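Local coordinates for protein amine Dehydrogenase (Pseudomonas putida, PDB 1JMX) that carries two c-type hemes as the heme-bearing subunit of a quinohemoprotein amine dehydrogenase, and probably passes on electrons released by amine oxidation, at residues W170-P175 with Y233-E237; G258-M264 with L274-K280. The contacts are given in a common frame with arbitrary orientation. Residues are numbered along the deposited sequence.

Contact 1 (W170-P175 with Y233-E237); sequences WQKARP and YNGYE
The last turn of helix 165-173 lies against the tight turn between strands 223-233 and 237-244. Within 233-237, N234 (phi/psi 50/31) and G235 (73/-5) take the angles of a type I' turn. Y236 N donates to Y233 O at 3.2 Å, while Y233 and E237 exchange backbone bonds: Y233 N to E237 O at 2.9 Å and E237 N to Y233 O at 2.8 Å. Y236 and E237 thus both face Y233, a classic beta bulge. The chain leaves helical geometry at R174 (-64/118), bringing P175 CA within 5.5 Å of G235 CA. W170 (chi1 t, chi2 -111°) directs NE1 to N234 O at 3.2 Å and, more weakly, to N234 OD1 at 3.2 Å, the latter placed within reach by the t rotamer (chi1) of N234. Here the final helix before the eight-stranded antiparallel barrel meets a hairpin of that barrel, whose turn also touches the heme-bearing region: N234 N is bonded to D66 OD1, and Y236 OH to L70 O. R174 (t, t, m) lays its guanidinium face over N234 OD1, CZ to OD1 being 3.1 Å, but the angles exclude a hydrogen bond; its NH1 instead bonds weakly to D66 O. A CB on G235 would collide with R174 CG, which sits 3.8 Å from G235 CA. P175 CG rests 3.5 Å from G235 O. Y236 (chi1 p) brings CD2 to 3.6 Å from W170 CZ2, the planes of the two six-membered rings inclined at 80° with centroids 5.4 Å apart.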
ATOM      1  N   TRP A 170      28.658  15.966 -12.176  1.00 25.49           N
ATOM      2  CA  TRP A 170      28.527  14.600 -12.631  1.00 24.09           C
ATOM      3  C   TRP A 170      28.438  14.576 -14.161  1.00 25.49           C
ATOM      4  O   TRP A 170      29.010  13.699 -14.803  1.00 24.59           O
ATOM      5  CB  TRP A 170      27.306  13.920 -12.020  1.00 21.65           C
ATOM      6  CG  TRP A 170      27.183  12.535 -12.519  1.00 18.02           C
ATOM      7  CD1 TRP A 170      26.228  12.049 -13.354  1.00 17.29           C
ATOM      8  CD2 TRP A 170      28.107  11.466 -12.294  1.00 17.81           C
ATOM      9  NE1 TRP A 170      26.501  10.746 -13.670  1.00 17.80           N
ATOM     10  CE2 TRP A 170      27.649  10.361 -13.033  1.00 16.59           C
ATOM     11  CE3 TRP A 170      29.282  11.339 -11.541  1.00 18.26           C
ATOM     12  CZ2 TRP A 170      28.323   9.137 -13.046  1.00 17.98           C
ATOM     13  CZ3 TRP A 170      29.954  10.122 -11.551  1.00 17.87           C
ATOM     14  CH2 TRP A 170      29.471   9.036 -12.301  1.00 16.82           C
ATOM     15  N   GLN A 171      27.722  15.542 -14.737  1.00 27.31           N
ATOM     16  CA  GLN A 171      27.572  15.633 -16.185  1.00 29.31           C
ATOM     17  C   GLN A 171      28.919  15.793 -16.893  1.00 30.47           C
ATOM     18  O   GLN A 171      29.058  15.438 -18.064  1.00 30.91           O
ATOM     19  CB  GLN A 171      26.669  16.810 -16.562  1.00 30.74           C
ATOM     20  CG  GLN A 171      25.216  16.622 -16.198  1.00 32.37           C
ATOM     21  CD  GLN A 171      24.340  17.750 -16.714  1.00 34.05           C
ATOM     22  OE1 GLN A 171      23.805  17.680 -17.832  1.00 34.32           O
ATOM     23  NE2 GLN A 171      24.193  18.806 -15.907  1.00 33.98           N
ATOM     24  N   LYS A 172      29.894  16.369 -16.194  1.00 31.70           N
ATOM     25  CA  LYS A 172      31.223  16.565 -16.759  1.00 34.05           C
ATOM     26  C   LYS A 172      32.162  15.397 -16.459  1.00 34.02           C
ATOM     27  O   LYS A 172      32.925  14.974 -17.333  1.00 35.95           O
ATOM     28  CB  LYS A 172      31.841  17.875 -16.257  1.00 36.03           C
ATOM     29  CG  LYS A 172      31.175  19.148 -16.800  1.00 38.80           C
ATOM     30  CD  LYS A 172      31.693  19.577 -18.187  1.00 42.23           C
ATOM     31  CE  LYS A 172      31.313  18.610 -19.318  1.00 43.56           C
ATOM     32  NZ  LYS A 172      32.461  17.736 -19.769  1.00 44.22           N
ATOM     33  N   ALA A 173      32.077  14.858 -15.243  1.00 32.99           N
ATOM     34  CA  ALA A 173      32.934  13.752 -14.830  1.00 31.16           C
ATOM     35  C   ALA A 173      32.378  12.361 -15.102  1.00 31.08           C
ATOM     36  O   ALA A 173      33.001  11.376 -14.726  1.00 32.52           O
ATOM     37  CB  ALA A 173      33.292  13.893 -13.348  1.00 31.00           C
ATOM     38  N   ARG A 174      31.229  12.272 -15.766  1.00 30.82           N
ATOM     39  CA  ARG A 174      30.587  10.989 -16.077  1.00 30.77           C
ATOM     40  C   ARG A 174      31.411  10.105 -17.017  1.00 31.76           C
ATOM     41  O   ARG A 174      31.630  10.461 -18.181  1.00 32.93           O
ATOM     42  CB  ARG A 174      29.224  11.247 -16.715  1.00 29.50           C
ATOM     43  CG  ARG A 174      28.459  10.007 -17.104  1.00 30.83           C
ATOM     44  CD  ARG A 174      27.282  10.370 -17.994  1.00 32.06           C
ATOM     45  NE  ARG A 174      26.592  11.544 -17.473  1.00 33.12           N
ATOM     46  CZ  ARG A 174      25.505  12.086 -18.011  1.00 34.27           C
ATOM     47  NH1 ARG A 174      24.956  11.574 -19.108  1.00 34.08           N
ATOM     48  NH2 ARG A 174      24.946  13.129 -17.417  1.00 35.51           N
ATOM     49  N   PRO A 175      31.827   8.911 -16.548  1.00 31.50           N
ATOM     50  CA  PRO A 175      32.624   7.985 -17.368  1.00 31.25           C
ATOM     51  C   PRO A 175      31.822   7.308 -18.482  1.00 31.09           C
ATOM     52  O   PRO A 175      30.592   7.242 -18.429  1.00 30.91           O
ATOM     53  CB  PRO A 175      33.100   6.956 -16.344  1.00 30.74           C
ATOM     54  CG  PRO A 175      31.928   6.882 -15.404  1.00 31.46           C
ATOM     55  CD  PRO A 175      31.593   8.348 -15.204  1.00 30.73           C
ATOM     56  N   TYR A 233      23.047   3.105 -17.514  1.00 16.65           N
ATOM     57  CA  TYR A 233      22.382   4.404 -17.527  1.00 14.55           C
ATOM     58  C   TYR A 233      23.180   5.441 -16.763  1.00 14.78           C
ATOM     59  O   TYR A 233      23.748   5.149 -15.715  1.00 15.93           O
ATOM     60  CB  TYR A 233      21.007   4.313 -16.868  1.00 13.69           C
ATOM     61  CG  TYR A 233      20.042   3.371 -17.527  1.00 10.18           C
ATOM     62  CD1 TYR A 233      19.753   2.135 -16.957  1.00 10.21           C
ATOM     63  CD2 TYR A 233      19.376   3.732 -18.696  1.00 10.29           C
ATOM     64  CE1 TYR A 233      18.822   1.285 -17.528  1.00  9.16           C
ATOM     65  CE2 TYR A 233      18.443   2.892 -19.275  1.00  8.45           C
ATOM     66  CZ  TYR A 233      18.168   1.672 -18.685  1.00  9.93           C
ATOM     67  OH  TYR A 233      17.232   0.844 -19.240  1.00  9.27           O
ATOM     68  N   ASN A 234      23.220   6.652 -17.301  1.00 15.15           N
ATOM     69  CA  ASN A 234      23.902   7.777 -16.671  1.00 15.30           C
ATOM     70  C   ASN A 234      25.338   7.505 -16.219  1.00 16.21           C
ATOM     71  O   ASN A 234      25.789   8.054 -15.219  1.00 17.41           O
ATOM     72  CB  ASN A 234      23.055   8.291 -15.500  1.00 16.01           C
ATOM     73  CG  ASN A 234      23.457   9.680 -15.043  1.00 16.46           C
ATOM     74  OD1 ASN A 234      24.065  10.440 -15.787  1.00 17.06           O
ATOM     75  ND2 ASN A 234      23.112  10.018 -13.810  1.00 18.28           N
ATOM     76  N   GLY A 235      26.035   6.628 -16.935  1.00 16.68           N
ATOM     77  CA  GLY A 235      27.422   6.334 -16.621  1.00 16.64           C
ATOM     78  C   GLY A 235      27.733   5.502 -15.395  1.00 16.64           C
ATOM     79  O   GLY A 235      28.897   5.170 -15.180  1.00 17.74           O
ATOM     80  N   TYR A 236      26.724   5.156 -14.595  1.00 16.35           N
ATOM     81  CA  TYR A 236      26.957   4.348 -13.396  1.00 15.35           C
ATOM     82  C   TYR A 236      25.815   3.405 -13.034  1.00 15.47           C
ATOM     83  O   TYR A 236      26.051   2.380 -12.404  1.00 15.34           O
ATOM     84  CB  TYR A 236      27.315   5.229 -12.190  1.00 15.29           C
ATOM     85  CG  TYR A 236      26.147   5.944 -11.533  1.00 16.38           C
ATOM     86  CD1 TYR A 236      25.654   5.524 -10.298  1.00 15.27           C
ATOM     87  CD2 TYR A 236      25.547   7.045 -12.142  1.00 16.37           C
ATOM     88  CE1 TYR A 236      24.596   6.182  -9.683  1.00 17.31           C
ATOM     89  CE2 TYR A 236      24.488   7.711 -11.539  1.00 17.21           C
ATOM     90  CZ  TYR A 236      24.021   7.279 -10.311  1.00 17.08           C
ATOM     91  OH  TYR A 236      23.001   7.960  -9.699  1.00 17.25           O
ATOM     92  N   GLU A 237      24.589   3.740 -13.442  1.00 14.53           N
ATOM     93  CA  GLU A 237      23.420   2.909 -13.142  1.00 12.99           C
ATOM     94  C   GLU A 237      23.323   1.652 -13.996  1.00 13.55           C
ATOM     95  O   GLU A 237      22.727   1.641 -15.074  1.00 12.80           O
ATOM     96  CB  GLU A 237      22.127   3.722 -13.228  1.00 11.87           C
ATOM     97  CG  GLU A 237      21.940   4.734 -12.099  1.00 12.37           C
ATOM     98  CD  GLU A 237      21.602   4.099 -10.745  1.00 13.93           C
ATOM     99  OE1 GLU A 237      21.677   2.860 -10.589  1.00 14.94           O
ATOM    100  OE2 GLU A 237      21.254   4.858  -9.819  1.00 14.42           O
TER

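Contact 2 (G258-M264 with L274-K280); sequences GEMKGRM and LDFTAVK
Strands 259-264 and 274-280 form the last hairpin of a closed eight-stranded antiparallel barrel; their axes come within 4.6 Å at 151°. G258, at positive phi (61/33), opens the ladder, its O accepting K280 N at 3.0 Å. E259 pairs with V279 without hydrogen bonds, CA-CA 4.6 Å; its extended side chain places CG 3.4 Å from A278 O, and OE2 forms a salt bridge to K261 NZ at 3.2 Å. M260 and A278 make a hydrogen-bonded pair, M260 N to A278 O at 3.1 Å and A278 N to M260 O at 2.9 Å, with M260 CB 4.2 Å from A278 CB. K261 faces T277 across a non-hydrogen-bonded pair, on the same side of the sheet as E259. G262 and F276 are linked by two bonds of 2.9 Å, G262 N to F276 O and F276 N to G262 O. R263 pairs with D275, and a water accepts from R263 NE at 2.9 Å and donates to D275 OD1 at 3.0 Å; R263 NH2 also donates to D270 O, and D275 OD1 forms a salt bridge with R85. M264 and L274 form the last pair of these segments, M264 N donating to L274 O at 3.1 Å and L274 N to M264 O at 2.8 Å. M260, M264, L274, F276 and A278 share a buried face, where F276 (chi1 t) stacks on F253 of the adjoining strand 247-256 and M264 SD makes a Met-aromatic contact 4.3 Å from F276 CD1.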
ATOM      1  N   GLY A 258      35.503   1.441 -10.827  1.00 26.18           N
ATOM      2  CA  GLY A 258      35.851   0.040 -11.055  1.00 25.16           C
ATOM      3  C   GLY A 258      35.376  -0.901  -9.954  1.00 24.83           C
ATOM      4  O   GLY A 258      35.999  -1.924  -9.659  1.00 24.78           O
ATOM      5  N   GLU A 259      34.234  -0.559  -9.375  1.00 23.55           N
ATOM      6  CA  GLU A 259      33.648  -1.317  -8.295  1.00 21.79           C
ATOM      7  C   GLU A 259      32.145  -1.306  -8.521  1.00 19.78           C
ATOM      8  O   GLU A 259      31.577  -0.285  -8.896  1.00 18.53           O
ATOM      9  CB  GLU A 259      33.989  -0.623  -6.980  1.00 24.15           C
ATOM     10  CG  GLU A 259      33.914  -1.500  -5.744  1.00 30.88           C
ATOM     11  CD  GLU A 259      34.178  -0.722  -4.460  1.00 33.70           C
ATOM     12  OE1 GLU A 259      33.721  -1.175  -3.386  1.00 35.91           O
ATOM     13  OE2 GLU A 259      34.824   0.349  -4.521  1.00 36.12           O
ATOM     14  N   MET A 260      31.517  -2.461  -8.358  1.00 18.71           N
ATOM     15  CA  MET A 260      30.080  -2.575  -8.528  1.00 18.25           C
ATOM     16  C   MET A 260      29.412  -2.976  -7.235  1.00 19.15           C
ATOM     17  O   MET A 260      29.756  -3.993  -6.638  1.00 20.57           O
ATOM     18  CB  MET A 260      29.736  -3.595  -9.604  1.00 17.76           C
ATOM     19  CG  MET A 260      29.855  -3.042 -10.995  1.00 18.13           C
ATOM     20  SD  MET A 260      29.322  -4.228 -12.196  1.00 21.27           S
ATOM     21  CE  MET A 260      30.336  -3.723 -13.635  1.00 20.58           C
ATOM     22  N   LYS A 261      28.468  -2.164  -6.789  1.00 17.67           N
ATOM     23  CA  LYS A 261      27.763  -2.467  -5.565  1.00 17.32           C
ATOM     24  C   LYS A 261      26.278  -2.428  -5.813  1.00 15.51           C
ATOM     25  O   LYS A 261      25.780  -1.545  -6.499  1.00 14.93           O
ATOM     26  CB  LYS A 261      28.169  -1.503  -4.463  1.00 18.43           C
ATOM     27  CG  LYS A 261      29.495  -1.868  -3.841  1.00 24.95           C
ATOM     28  CD  LYS A 261      30.411  -0.662  -3.696  1.00 28.88           C
ATOM     29  CE  LYS A 261      30.938  -0.208  -5.051  1.00 31.88           C
ATOM     30  NZ  LYS A 261      31.731   1.061  -4.971  1.00 32.65           N
ATOM     31  N   GLY A 262      25.582  -3.427  -5.287  1.00 14.33           N
ATOM     32  CA  GLY A 262      24.152  -3.489  -5.465  1.00 12.78           C
ATOM     33  C   GLY A 262      23.522  -4.780  -4.994  1.00 13.04           C
ATOM     34  O   GLY A 262      23.978  -5.410  -4.035  1.00 11.58           O
ATOM     35  N   ARG A 263      22.485  -5.189  -5.712  1.00 11.41           N
ATOM     36  CA  ARG A 263      21.746  -6.384  -5.368  1.00 11.24           C
ATOM     37  C   ARG A 263      21.312  -7.129  -6.614  1.00 12.52           C
ATOM     38  O   ARG A 263      21.013  -6.528  -7.641  1.00 12.73           O
ATOM     39  CB  ARG A 263      20.530  -5.988  -4.530  1.00 10.88           C
ATOM     40  CG  ARG A 263      19.701  -7.130  -3.991  1.00  9.90           C
ATOM     41  CD  ARG A 263      18.680  -6.608  -3.003  1.00 11.25           C
ATOM     42  NE  ARG A 263      17.961  -7.688  -2.351  1.00 10.58           N
ATOM     43  CZ  ARG A 263      16.739  -8.077  -2.682  1.00 12.17           C
ATOM     44  NH1 ARG A 263      16.081  -7.468  -3.659  1.00 12.85           N
ATOM     45  NH2 ARG A 263      16.198  -9.113  -2.069  1.00 12.27           N
ATOM     46  N   MET A 264      21.326  -8.451  -6.523  1.00 13.10           N
ATOM     47  CA  MET A 264      20.919  -9.306  -7.618  1.00 15.14           C
ATOM     48  C   MET A 264      19.766 -10.134  -7.083  1.00 15.86           C
ATOM     49  O   MET A 264      19.924 -10.843  -6.097  1.00 18.03           O
ATOM     50  CB  MET A 264      22.071 -10.213  -8.023  1.00 17.25           C
ATOM     51  CG  MET A 264      22.274 -10.315  -9.506  1.00 18.72           C
ATOM     52  SD  MET A 264      23.696 -11.337  -9.866  1.00 19.47           S
ATOM     53  CE  MET A 264      23.005 -12.437 -11.067  1.00 18.80           C
ATOM     54  N   LEU A 274      20.484 -11.559  -3.435  1.00 15.37           N
ATOM     55  CA  LEU A 274      21.751 -11.591  -2.739  1.00 15.61           C
ATOM     56  C   LEU A 274      22.437 -10.234  -2.806  1.00 15.23           C
ATOM     57  O   LEU A 274      22.269  -9.488  -3.766  1.00 14.48           O
ATOM     58  CB  LEU A 274      22.664 -12.674  -3.345  1.00 15.70           C
ATOM     59  CG  LEU A 274      22.898 -12.662  -4.859  1.00 15.20           C
ATOM     60  CD1 LEU A 274      24.358 -12.815  -5.162  1.00 18.33           C
ATOM     61  CD2 LEU A 274      22.095 -13.743  -5.539  1.00 14.91           C
ATOM     62  N   ASP A 275      23.145  -9.883  -1.739  1.00 15.66           N
ATOM     63  CA  ASP A 275      23.899  -8.639  -1.716  1.00 15.94           C
ATOM     64  C   ASP A 275      25.026  -8.890  -2.687  1.00 16.30           C
ATOM     65  O   ASP A 275      25.523 -10.008  -2.792  1.00 16.82           O
ATOM     66  CB  ASP A 275      24.431  -8.348  -0.318  1.00 17.71           C
ATOM     67  CG  ASP A 275      23.338  -7.911   0.628  1.00 20.71           C
ATOM     68  OD1 ASP A 275      22.263  -7.504   0.140  1.00 22.56           O
ATOM     69  OD2 ASP A 275      23.546  -7.970   1.856  1.00 24.60           O
ATOM     70  N   PHE A 276      25.444  -7.857  -3.393  1.00 15.78           N
ATOM     71  CA  PHE A 276      26.467  -8.050  -4.390  1.00 16.01           C
ATOM     72  C   PHE A 276      27.501  -6.947  -4.449  1.00 16.68           C
ATOM     73  O   PHE A 276      27.178  -5.770  -4.590  1.00 17.57           O
ATOM     74  CB  PHE A 276      25.782  -8.222  -5.743  1.00 16.41           C
ATOM     75  CG  PHE A 276      26.714  -8.513  -6.879  1.00 16.07           C
ATOM     76  CD1 PHE A 276      26.803  -9.800  -7.399  1.00 17.78           C
ATOM     77  CD2 PHE A 276      27.440  -7.493  -7.483  1.00 15.31           C
ATOM     78  CE1 PHE A 276      27.596 -10.063  -8.516  1.00 18.57           C
ATOM     79  CE2 PHE A 276      28.232  -7.744  -8.593  1.00 16.03           C
ATOM     80  CZ  PHE A 276      28.311  -9.030  -9.113  1.00 17.82           C
ATOM     81  N   THR A 277      28.759  -7.350  -4.355  1.00 16.93           N
ATOM     82  CA  THR A 277      29.863  -6.416  -4.437  1.00 17.34           C
ATOM     83  C   THR A 277      30.884  -7.054  -5.368  1.00 16.39           C
ATOM     84  O   THR A 277      31.065  -8.264  -5.355  1.00 16.58           O
ATOM     85  CB  THR A 277      30.453  -6.086  -3.039  1.00 17.90           C
ATOM     86  OG1 THR A 277      31.540  -5.165  -3.190  1.00 22.87           O
ATOM     87  CG2 THR A 277      30.940  -7.338  -2.325  1.00 20.68           C
ATOM     88  N   ALA A 278      31.463  -6.258  -6.252  1.00 15.98           N
ATOM     89  CA  ALA A 278      32.441  -6.775  -7.196  1.00 17.31           C
ATOM     90  C   ALA A 278      33.547  -5.762  -7.415  1.00 19.63           C
ATOM     91  O   ALA A 278      33.393  -4.577  -7.092  1.00 20.38           O
ATOM     92  CB  ALA A 278      31.776  -7.132  -8.535  1.00 15.13           C
ATOM     93  N   VAL A 279      34.664  -6.237  -7.962  1.00 20.84           N
ATOM     94  CA  VAL A 279      35.813  -5.388  -8.233  1.00 21.77           C
ATOM     95  C   VAL A 279      36.418  -5.765  -9.576  1.00 21.45           C
ATOM     96  O   VAL A 279      36.608  -6.942  -9.872  1.00 20.53           O
ATOM     97  CB  VAL A 279      36.872  -5.518  -7.113  1.00 22.37           C
ATOM     98  CG1 VAL A 279      38.173  -4.870  -7.530  1.00 24.71           C
ATOM     99  CG2 VAL A 279      36.363  -4.849  -5.859  1.00 24.48           C
ATOM    100  N   LYS A 280      36.707  -4.757 -10.392  1.00 21.45           N
ATOM    101  CA  LYS A 280      37.292  -5.000 -11.697  1.00 22.44           C
ATOM    102  C   LYS A 280      38.780  -5.318 -11.600  1.00 23.57           C
ATOM    103  O   LYS A 280      39.511  -4.757 -10.781  1.00 21.28           O
ATOM    104  CB  LYS A 280      37.100  -3.800 -12.616  1.00 21.53           C
ATOM    105  CG  LYS A 280      37.534  -4.063 -14.041  1.00 22.82           C
ATOM    106  CD  LYS A 280      37.464  -2.806 -14.890  1.00 26.84           C
ATOM    107  CE  LYS A 280      37.982  -3.056 -16.316  1.00 29.43           C
ATOM    108  NZ  LYS A 280      39.423  -3.471 -16.334  1.00 33.16           N
TER
HETATM  109  O   HOH W   1      19.848  -9.049  -0.666  1.00 13.80           O

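How the contacts relate
Both contacts involve the same barrel: contact 1 sets the end of a helix against the turn of one hairpin, contact 2 is the ladder of a later one. Their centres are 18 Å apart and their nearest atoms about 7 Å, without touching. Strand 247-256 spans the gap, since A255 is bonded through its backbone to Y236 and is touched by the side chain of M260, while A254 is hydrogen-bonded through its backbone to K261. Each is also tied by a salt bridge to a residue well before the barrel in sequence, E237 to R79 and D275 to R85. Contact 1 is nearer the hemes, the side chain of N234 lying about 10 Å from that of the heme-binding K32; contact 2 is remote from the heme sites.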